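Local coordinates for protein aminopeptidase (Aneurinibacillus sp. AM-1, PDB 5IB9) that is probably a zinc-dependent metalloaminopeptidase that removes residues from the N-termini of peptides, with bestatin held here at a pair of zinc ions, at residues 17-22 / 375-380; 24-29 / 236-241. One frame throughout, in Å; residues are numbered along the deposited sequence.

Both interactions use helix 15-25, which takes part first through residues 17-22 and then through its last residues and the loop that follows, 24-29. Their centres lie about 8 Å apart on the same side of the chain's centre. Along the chain the order is 17-22, 24-29, 236-241, 375-380, so interaction 1 spans the longer separation and encloses interaction 2. The partners from the M28 peptidase range also meet each other: Asp375 OD1 and Asn239 N lie 2.7 Å apart, a probable hydrogen bond, and Thr376 packs on Ala238. The N-terminal helix is thereby joined to the loop 375-380 and to the start of helix 238-256, which carries the zinc-binding Asp240.

Interaction 1 of 2, residues 17-22 / 375-380; sequences NMYNTI and DTLDKI
Leu377 lays its branched end over the ring of Tyr19, the two side chains crossing at about a right angle. The methyl CD1 makes a CH-pi contact, 3.9 Å from the ring centroid and 23° off the ring normal. Both methyls lie on one face of the ring, CD1 toward the CE1-CZ rim and CD2 by the phenol oxygen, with Leu377 CD2 3.2 Å from Tyr19 OH. Leu377 CG stands anti to the backbone N (chi1 -177°), out from the short 3-10 turn 377-379 and 3.5 Å from Tyr19 OH. CD1 also serves a second partner, standing 3.8 Å from Ile22 CG2, one helical turn further on. Ile22 and Ile380 complete the apolar contact tip to tip, with Ile22 CD1 4.0 Å from Ile380 CG2; that same Ile380 methyl approaches Tyr19 CD1 more loosely. The backbone bond from Ile380 N to Leu377 O, 3.0 Å, closes the turn that brings both residues to the same helix. Ile22 and Ile380 also both touch Leu385 of helix 382-400, while Ile22 touches Ala238 at the start of helix 238-256, placing helix 15-25 against both.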
ATOM      1  N   ASN A  17     -14.830 -14.137 -30.262  1.00 14.88           N
ATOM      2  CA  ASN A  17     -14.368 -14.429 -28.876  1.00 13.71           C
ATOM      3  C   ASN A  17     -14.503 -13.100 -28.107  1.00 13.00           C
ATOM      4  O   ASN A  17     -14.978 -13.044 -26.958  1.00 12.75           O
ATOM      5  CB  ASN A  17     -12.962 -14.929 -28.856  1.00 15.50           C
ATOM      6  CG  ASN A  17     -12.798 -16.316 -29.377  1.00 18.13           C
ATOM      7  OD1 ASN A  17     -13.801 -17.066 -29.569  1.00 19.66           O
ATOM      8  ND2 ASN A  17     -11.529 -16.739 -29.490  1.00 15.90           N
ATOM      9  N   MET A  18     -13.966 -12.020 -28.721  1.00 14.14           N
ATOM     10  CA  MET A  18     -13.945 -10.772 -27.963  1.00 12.31           C
ATOM     11  C   MET A  18     -15.284 -10.207 -27.683  1.00 12.93           C
ATOM     12  O   MET A  18     -15.603  -9.723 -26.622  1.00 14.17           O
ATOM     13  CB  MET A  18     -13.071  -9.706 -28.687  1.00 10.88           C
ATOM     14  CG  MET A  18     -11.632 -10.202 -28.675  1.00 11.11           C
ATOM     15  SD  MET A  18     -10.424  -8.987 -29.400  1.00 12.92           S
ATOM     16  CE  MET A  18     -10.762  -9.136 -31.136  1.00 15.91           C
ATOM     17  N   TYR A  19     -16.170 -10.258 -28.699  1.00 12.47           N
ATOM     18  CA  TYR A  19     -17.521  -9.810 -28.469  1.00 13.78           C
ATOM     19  C   TYR A  19     -18.225 -10.693 -27.370  1.00 10.64           C
ATOM     20  O   TYR A  19     -18.891 -10.149 -26.527  1.00 13.47           O
ATOM     21  CB  TYR A  19     -18.323  -9.986 -29.820  1.00 14.72           C
ATOM     22  CG  TYR A  19     -19.726  -9.465 -29.815  1.00 17.26           C
ATOM     23  CD1 TYR A  19     -20.052  -8.116 -30.030  1.00 20.97           C
ATOM     24  CD2 TYR A  19     -20.755 -10.384 -29.518  1.00 25.24           C
ATOM     25  CE1 TYR A  19     -21.449  -7.675 -30.022  1.00 21.77           C
ATOM     26  CE2 TYR A  19     -22.103  -9.963 -29.469  1.00 25.36           C
ATOM     27  CZ  TYR A  19     -22.416  -8.630 -29.699  1.00 24.82           C
ATOM     28  OH  TYR A  19     -23.778  -8.272 -29.628  1.00 27.93           O
ATOM     29  N   ASN A  20     -17.970 -11.982 -27.444  1.00 12.37           N
ATOM     30  CA  ASN A  20     -18.599 -12.908 -26.406  1.00 13.16           C
ATOM     31  C   ASN A  20     -18.079 -12.557 -24.993  1.00 11.78           C
ATOM     32  O   ASN A  20     -18.850 -12.611 -24.022  1.00 14.14           O
ATOM     33  CB  ASN A  20     -18.305 -14.345 -26.785  1.00 14.83           C
ATOM     34  CG  ASN A  20     -19.166 -14.789 -28.004  1.00 19.24           C
ATOM     35  OD1 ASN A  20     -20.069 -14.081 -28.409  1.00 22.68           O
ATOM     36  ND2 ASN A  20     -18.774 -15.911 -28.605  1.00 26.13           N
ATOM     37  N   THR A  21     -16.780 -12.252 -24.898  1.00 11.36           N
ATOM     38  CA  THR A  21     -16.364 -11.793 -23.584  1.00 10.67           C
ATOM     39  C   THR A  21     -17.061 -10.556 -23.083  1.00 11.82           C
ATOM     40  O   THR A  21     -17.498 -10.456 -21.919  1.00 11.77           O
ATOM     41  CB  THR A  21     -14.796 -11.493 -23.682  1.00  9.42           C
ATOM     42  OG1 THR A  21     -14.065 -12.684 -23.899  1.00 14.30           O
ATOM     43  CG2 THR A  21     -14.302 -10.752 -22.378  1.00 11.69           C
ATOM     44  N   ILE A  22     -17.239  -9.559 -23.963  1.00 10.42           N
ATOM     45  CA  ILE A  22     -17.949  -8.309 -23.550  1.00 10.89           C
ATOM     46  C   ILE A  22     -19.422  -8.627 -23.178  1.00 10.57           C
ATOM     47  O   ILE A  22     -19.953  -8.029 -22.241  1.00 11.50           O
ATOM     48  CB  ILE A  22     -17.864  -7.148 -24.634  1.00 10.94           C
ATOM     49  CG1 ILE A  22     -16.342  -6.897 -24.869  1.00 12.41           C
ATOM     50  CG2 ILE A  22     -18.605  -5.957 -24.230  1.00 12.44           C
ATOM     51  CD1 ILE A  22     -16.031  -6.041 -26.191  1.00 12.87           C
ATOM     52  N   ASP A 375     -23.285   2.610 -21.728  1.00 16.92           N
ATOM     53  CA  ASP A 375     -22.075   1.878 -22.125  1.00 16.54           C
ATOM     54  C   ASP A 375     -22.328   0.379 -22.247  1.00 16.38           C
ATOM     55  O   ASP A 375     -21.980  -0.386 -21.304  1.00 16.61           O
ATOM     56  CB  ASP A 375     -20.985   2.172 -21.101  1.00 14.87           C
ATOM     57  CG  ASP A 375     -19.631   1.492 -21.489  1.00 14.83           C
ATOM     58  OD1 ASP A 375     -19.545   1.007 -22.606  1.00 14.59           O
ATOM     59  OD2 ASP A 375     -18.710   1.489 -20.595  1.00 15.32           O
ATOM     60  N   THR A 376     -22.951  -0.036 -23.343  1.00 15.63           N
ATOM     61  CA  THR A 376     -23.554  -1.365 -23.464  1.00 16.13           C
ATOM     62  C   THR A 376     -23.057  -2.056 -24.658  1.00 14.29           C
ATOM     63  O   THR A 376     -22.396  -1.410 -25.530  1.00 15.52           O
ATOM     64  CB  THR A 376     -25.114  -1.246 -23.475  1.00 17.46           C
ATOM     65  OG1 THR A 376     -25.426  -0.263 -24.477  1.00 17.54           O
ATOM     66  CG2 THR A 376     -25.607  -0.640 -22.152  1.00 18.18           C
ATOM     67  N   LEU A 377     -23.330  -3.343 -24.732  1.00 14.21           N
ATOM     68  CA  LEU A 377     -22.876  -4.180 -25.836  1.00 13.86           C
ATOM     69  C   LEU A 377     -23.249  -3.684 -27.238  1.00 15.65           C
ATOM     70  O   LEU A 377     -22.476  -3.867 -28.204  1.00 16.43           O
ATOM     71  CB  LEU A 377     -23.381  -5.612 -25.648  1.00 15.72           C
ATOM     72  CG  LEU A 377     -22.989  -6.671 -26.627  1.00 14.14           C
ATOM     73  CD1 LEU A 377     -21.444  -6.972 -26.482  1.00 19.42           C
ATOM     74  CD2 LEU A 377     -23.726  -7.947 -26.398  1.00 19.06           C
ATOM     75  N   ASP A 378     -24.436  -3.066 -27.343  1.00 18.24           N
ATOM     76  CA  ASP A 378     -24.875  -2.603 -28.695  1.00 19.24           C
ATOM     77  C   ASP A 378     -24.072  -1.422 -29.263  1.00 18.45           C
ATOM     78  O   ASP A 378     -24.232  -1.048 -30.433  1.00 19.42           O
ATOM     79  CB  ASP A 378     -26.392  -2.374 -28.712  1.00 20.98           C
ATOM     80  CG  ASP A 378     -26.832  -1.179 -27.918  1.00 25.38           C
ATOM     81  OD1 ASP A 378     -26.015  -0.501 -27.274  1.00 23.19           O
ATOM     82  OD2 ASP A 378     -28.072  -0.846 -27.934  1.00 29.99           O
ATOM     83  N   LYS A 379     -23.161  -0.830 -28.469  1.00 17.03           N
ATOM     84  CA  LYS A 379     -22.237   0.125 -29.035  1.00 16.92           C
ATOM     85  C   LYS A 379     -20.914  -0.447 -29.480  1.00 15.94           C
ATOM     86  O   LYS A 379     -20.113   0.298 -30.084  1.00 16.99           O
ATOM     87  CB  LYS A 379     -21.947   1.181 -28.053  1.00 16.89           C
ATOM     88  CG  LYS A 379     -23.061   1.620 -27.124  1.00 18.79           C
ATOM     89  CD  LYS A 379     -24.160   2.317 -28.043  1.00 17.89           C
ATOM     90  CE  LYS A 379     -25.078   3.053 -27.076  1.00 23.30           C
ATOM     91  NZ  LYS A 379     -25.920   2.114 -26.267  1.00 23.63           N
ATOM     92  N   ILE A 380     -20.707  -1.747 -29.296  1.00 15.70           N
ATOM     93  CA  ILE A 380     -19.434  -2.339 -29.629  1.00 16.05           C
ATOM     94  C   ILE A 380     -19.270  -2.704 -31.126  1.00 18.07           C
ATOM     95  O   ILE A 380     -20.183  -3.277 -31.795  1.00 17.65           O
ATOM     96  CB  ILE A 380     -19.188  -3.588 -28.736  1.00 14.35           C
ATOM     97  CG1 ILE A 380     -19.225  -3.133 -27.252  1.00 15.88           C
ATOM     98  CG2 ILE A 380     -17.894  -4.327 -29.235  1.00 16.17           C
ATOM     99  CD1 ILE A 380     -17.950  -2.284 -26.829  1.00 15.56           C
TER

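Interaction 2 of 2, residues 24-29 / 236-241; sequences FLSQAP and PGANDD. With ZN (zinc ion), chain C; ZN (zinc ion), chain B; BES (2-(3-amino-2-hydroxy-4-phenyl-butyrylamino)-4-methyl-pentanoic acid), chain H.
Ser26 meets Pro236 and Ala238 mainly with its backbone and CB. It makes a bent CA-H...O contact with Pro236 O, with 3.4 Å between Ser26 CA and that oxygen and an angle of 134° at the hydrogen, while Ser26 CB packs on Ala238 CB at 3.8 Å. OG stands between the backbone N and the carbonyl carbon (chi1 61°) and is hydrogen-bonded to Ile22 O in the last turn of the helix. In return, the Pro236 ring sets its CB 3.5 Å from Ser26 O. Further along, the two prolines pass closely, their CA atoms 4.1 Å apart, with Pro29 CG near Pro236 N. Arg30 ties the segments together through NH1, which is hydrogen-bonded to both Leu25 O and Pro236 O. Gly237, at positive phi (71°), then turns the chain into the start of helix 238-256, where Asp375 OD2 is hydrogen-bonded to Asp240 N. Asp240 takes no part in the packing. Its carboxylate bridges two zinc ions: OD1 lies 2.0 Å from the one also held by His228 and Asp301, and OD2 binds the one shared with Glu273 and His371. Bestatin spans the same metals, its O2 lying 2.1 Å from each zinc. A bridging aspartate followed by a cis peptide bond, here Asp240-Asp241, is characteristic of the co-catalytic dizinc site of M28 aminopeptidases.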
ATOM      1  N   PHE A  24     -20.616 -11.343 -22.018  1.00 13.28           N
ATOM      2  CA  PHE A  24     -20.664 -11.971 -20.654  1.00 13.05           C
ATOM      3  C   PHE A  24     -20.509 -10.883 -19.584  1.00 15.18           C
ATOM      4  O   PHE A  24     -21.263 -10.810 -18.584  1.00 14.10           O
ATOM      5  CB  PHE A  24     -19.629 -13.127 -20.491  1.00 14.04           C
ATOM      6  CG  PHE A  24     -19.670 -13.697 -19.112  1.00 14.85           C
ATOM      7  CD1 PHE A  24     -20.664 -14.641 -18.773  1.00 15.12           C
ATOM      8  CD2 PHE A  24     -18.843 -13.127 -18.093  1.00 14.55           C
ATOM      9  CE1 PHE A  24     -20.807 -15.026 -17.391  1.00 15.56           C
ATOM     10  CE2 PHE A  24     -18.966 -13.473 -16.693  1.00 12.15           C
ATOM     11  CZ  PHE A  24     -19.973 -14.498 -16.414  1.00 12.32           C
ATOM     12  N   LEU A  25     -19.428 -10.052 -19.687  1.00 11.81           N
ATOM     13  CA  LEU A  25     -19.049  -9.166 -18.621  1.00 13.27           C
ATOM     14  C   LEU A  25     -20.032  -8.014 -18.363  1.00 11.21           C
ATOM     15  O   LEU A  25     -20.178  -7.510 -17.274  1.00 12.41           O
ATOM     16  CB  LEU A  25     -17.574  -8.604 -18.848  1.00 11.90           C
ATOM     17  CG  LEU A  25     -16.528  -9.713 -18.713  1.00 10.61           C
ATOM     18  CD1 LEU A  25     -15.284  -8.999 -19.185  1.00 15.08           C
ATOM     19  CD2 LEU A  25     -16.386 -10.177 -17.288  1.00 12.45           C
ATOM     20  N   SER A  26     -20.676  -7.587 -19.476  1.00 13.22           N
ATOM     21  CA  SER A  26     -21.468  -6.372 -19.393  1.00 13.97           C
ATOM     22  C   SER A  26     -22.967  -6.670 -19.161  1.00 15.77           C
ATOM     23  O   SER A  26     -23.813  -5.785 -19.419  1.00 16.16           O
ATOM     24  CB  SER A  26     -21.299  -5.511 -20.699  1.00 15.65           C
ATOM     25  OG  SER A  26     -21.722  -6.176 -21.866  1.00 16.97           O
ATOM     26  N   GLN A  27     -23.280  -7.847 -18.617  1.00 14.92           N
ATOM     27  CA  GLN A  27     -24.685  -8.083 -18.181  1.00 17.79           C
ATOM     28  C   GLN A  27     -25.101  -7.204 -17.017  1.00 18.53           C
ATOM     29  O   GLN A  27     -26.337  -7.021 -16.729  1.00 20.27           O
ATOM     30  CB  GLN A  27     -24.892  -9.553 -17.815  1.00 17.74           C
ATOM     31  CG  GLN A  27     -24.667 -10.503 -18.957  1.00 17.85           C
ATOM     32  CD  GLN A  27     -24.729 -11.953 -18.526  1.00 23.24           C
ATOM     33  OE1 GLN A  27     -25.840 -12.582 -18.567  1.00 24.62           O
ATOM     34  NE2 GLN A  27     -23.586 -12.521 -18.164  1.00 19.88           N
ATOM     35  N   ALA A  28     -24.138  -6.651 -16.264  1.00 15.48           N
ATOM     36  CA  ALA A  28     -24.420  -5.781 -15.188  1.00 15.92           C
ATOM     37  C   ALA A  28     -23.130  -4.976 -14.897  1.00 14.80           C
ATOM     38  O   ALA A  28     -22.030  -5.463 -15.211  1.00 16.26           O
ATOM     39  CB  ALA A  28     -24.852  -6.624 -13.894  1.00 17.99           C
ATOM     40  N   PRO A  29     -23.200  -3.805 -14.292  1.00 13.83           N
ATOM     41  CA  PRO A  29     -22.002  -3.089 -13.838  1.00 14.10           C
ATOM     42  C   PRO A  29     -21.139  -3.951 -12.915  1.00 13.71           C
ATOM     43  O   PRO A  29     -21.632  -4.810 -12.204  1.00 15.54           O
ATOM     44  CB  PRO A  29     -22.572  -1.868 -13.100  1.00 15.63           C
ATOM     45  CG  PRO A  29     -23.969  -1.694 -13.674  1.00 15.74           C
ATOM     46  CD  PRO A  29     -24.453  -3.060 -13.907  1.00 15.58           C
ATOM     47  N   PRO A 236     -22.865  -0.613 -17.368  1.00 13.92           N
ATOM     48  CA  PRO A 236     -22.562  -1.955 -17.734  1.00 14.09           C
ATOM     49  C   PRO A 236     -21.088  -2.183 -18.182  1.00 13.31           C
ATOM     50  O   PRO A 236     -20.593  -3.349 -18.157  1.00 14.73           O
ATOM     51  CB  PRO A 236     -23.596  -2.313 -18.860  1.00 14.67           C
ATOM     52  CG  PRO A 236     -24.861  -1.397 -18.464  1.00 16.66           C
ATOM     53  CD  PRO A 236     -24.097  -0.131 -18.127  1.00 14.91           C
ATOM     54  N   GLY A 237     -20.426  -1.097 -18.590  1.00 14.32           N
ATOM     55  CA  GLY A 237     -18.967  -1.195 -18.804  1.00 12.03           C
ATOM     56  C   GLY A 237     -18.599  -1.993 -19.987  1.00 14.62           C
ATOM     57  O   GLY A 237     -17.547  -2.662 -19.948  1.00 12.30           O
ATOM     58  N   ALA A 238     -19.382  -2.009 -21.071  1.00 11.48           N
ATOM     59  CA  ALA A 238     -19.017  -2.838 -22.179  1.00 12.19           C
ATOM     60  C   ALA A 238     -17.761  -2.293 -22.806  1.00 13.07           C
ATOM     61  O   ALA A 238     -16.859  -3.080 -23.176  1.00 11.83           O
ATOM     62  CB  ALA A 238     -20.124  -2.929 -23.278  1.00 12.26           C
ATOM     63  N   ASN A 239     -17.713  -0.967 -22.984  1.00 11.27           N
ATOM     64  CA  ASN A 239     -16.465  -0.441 -23.564  1.00 11.96           C
ATOM     65  C   ASN A 239     -15.449  -0.094 -22.495  1.00 11.75           C
ATOM     66  O   ASN A 239     -14.217  -0.287 -22.772  1.00 12.24           O
ATOM     67  CB  ASN A 239     -16.741   0.773 -24.501  1.00 12.90           C
ATOM     68  CG  ASN A 239     -15.548   0.976 -25.413  1.00 12.91           C
ATOM     69  OD1 ASN A 239     -15.023   0.004 -25.972  1.00 12.76           O
ATOM     70  ND2 ASN A 239     -15.131   2.223 -25.533  1.00 12.58           N
ATOM     71  N   ASP A 240     -15.907   0.461 -21.367  1.00 11.64           N
ATOM     72  CA  ASP A 240     -15.041   0.890 -20.269  1.00 10.41           C
ATOM     73  C   ASP A 240     -15.230  -0.131 -19.152  1.00 11.80           C
ATOM     74  O   ASP A 240     -16.062   0.113 -18.280  1.00 12.48           O
ATOM     75  CB  ASP A 240     -15.402   2.356 -19.742  1.00 11.39           C
ATOM     76  CG  ASP A 240     -14.415   2.934 -18.805  1.00 11.11           C
ATOM     77  OD1 ASP A 240     -13.279   2.151 -18.698  1.00 11.86           O
ATOM     78  OD2 ASP A 240     -14.476   3.966 -17.995  1.00 14.30           O
ATOM     79  N   ASP A 241     -14.505  -1.277 -19.029  1.00 10.82           N
ATOM     80  CA  ASP A 241     -13.396  -1.615 -19.891  1.00  9.18           C
ATOM     81  C   ASP A 241     -13.499  -3.085 -20.190  1.00 10.61           C
ATOM     82  O   ASP A 241     -12.474  -3.762 -20.352  1.00 10.99           O
ATOM     83  CB  ASP A 241     -12.036  -1.259 -19.270  1.00 10.06           C
ATOM     84  CG  ASP A 241     -10.928  -1.415 -20.303  1.00 10.43           C
ATOM     85  OD1 ASP A 241     -11.107  -1.381 -21.537  1.00  9.91           O
ATOM     86  OD2 ASP A 241      -9.717  -1.614 -19.793  1.00  9.60           O
TER
HETATM   87 ZN    ZN C1002     -11.356   2.499 -18.213  1.00 13.08          ZN
HETATM   88 ZN    ZN B1001     -13.687   4.563 -16.543  1.00 15.26          ZN
HETATM   89  N2  BES H1007     -10.980   4.793 -19.306  1.00 29.66           N
HETATM   90  C1  BES H1007     -11.005   5.834 -18.279  1.00 27.97           C
HETATM   91  C6  BES H1007      -9.919   6.855 -18.609  1.00 33.25           C
HETATM   92  C7  BES H1007     -10.115   7.757 -19.823  1.00 35.98           C
HETATM   93  C8  BES H1007     -11.373   8.300 -20.185  1.00 34.28           C
HETATM   94  C12 BES H1007      -8.972   8.085 -20.586  1.00 37.64           C
HETATM   95  C9  BES H1007     -11.466   9.159 -21.301  1.00 36.77           C
HETATM   96  C11 BES H1007      -9.069   8.946 -21.715  1.00 37.15           C
HETATM   97  C10 BES H1007     -10.323   9.470 -22.065  1.00 38.14           C
HETATM   98  C2  BES H1007     -10.784   5.210 -16.896  1.00 30.12           C
HETATM   99  O2  BES H1007     -11.676   4.098 -16.949  1.00 16.18           O
HETATM  100  C3  BES H1007     -11.271   6.224 -15.918  1.00 31.36           C
HETATM  101  O3  BES H1007     -12.468   6.491 -15.919  1.00 33.29           O
HETATM  102  N1  BES H1007     -10.390   6.824 -15.194  1.00 31.73           N
HETATM  103  C4  BES H1007     -10.818   7.887 -14.280  1.00 32.45           C
HETATM  104  C13 BES H1007      -9.521   8.324 -13.620  1.00 32.18           C
HETATM  105  C14 BES H1007      -8.841   7.238 -12.779  1.00 36.21           C
HETATM  106  C15 BES H1007      -7.661   7.951 -12.131  1.00 33.67           C
HETATM  107  C16 BES H1007      -9.749   6.547 -11.759  1.00 31.23           C
HETATM  108  C5  BES H1007     -11.324   9.134 -14.993  1.00 38.43           C
HETATM  109  O1  BES H1007     -12.016   9.969 -14.340  1.00 42.14           O
HETATM  110  O4  BES H1007     -11.069   9.366 -16.189  1.00 34.51           O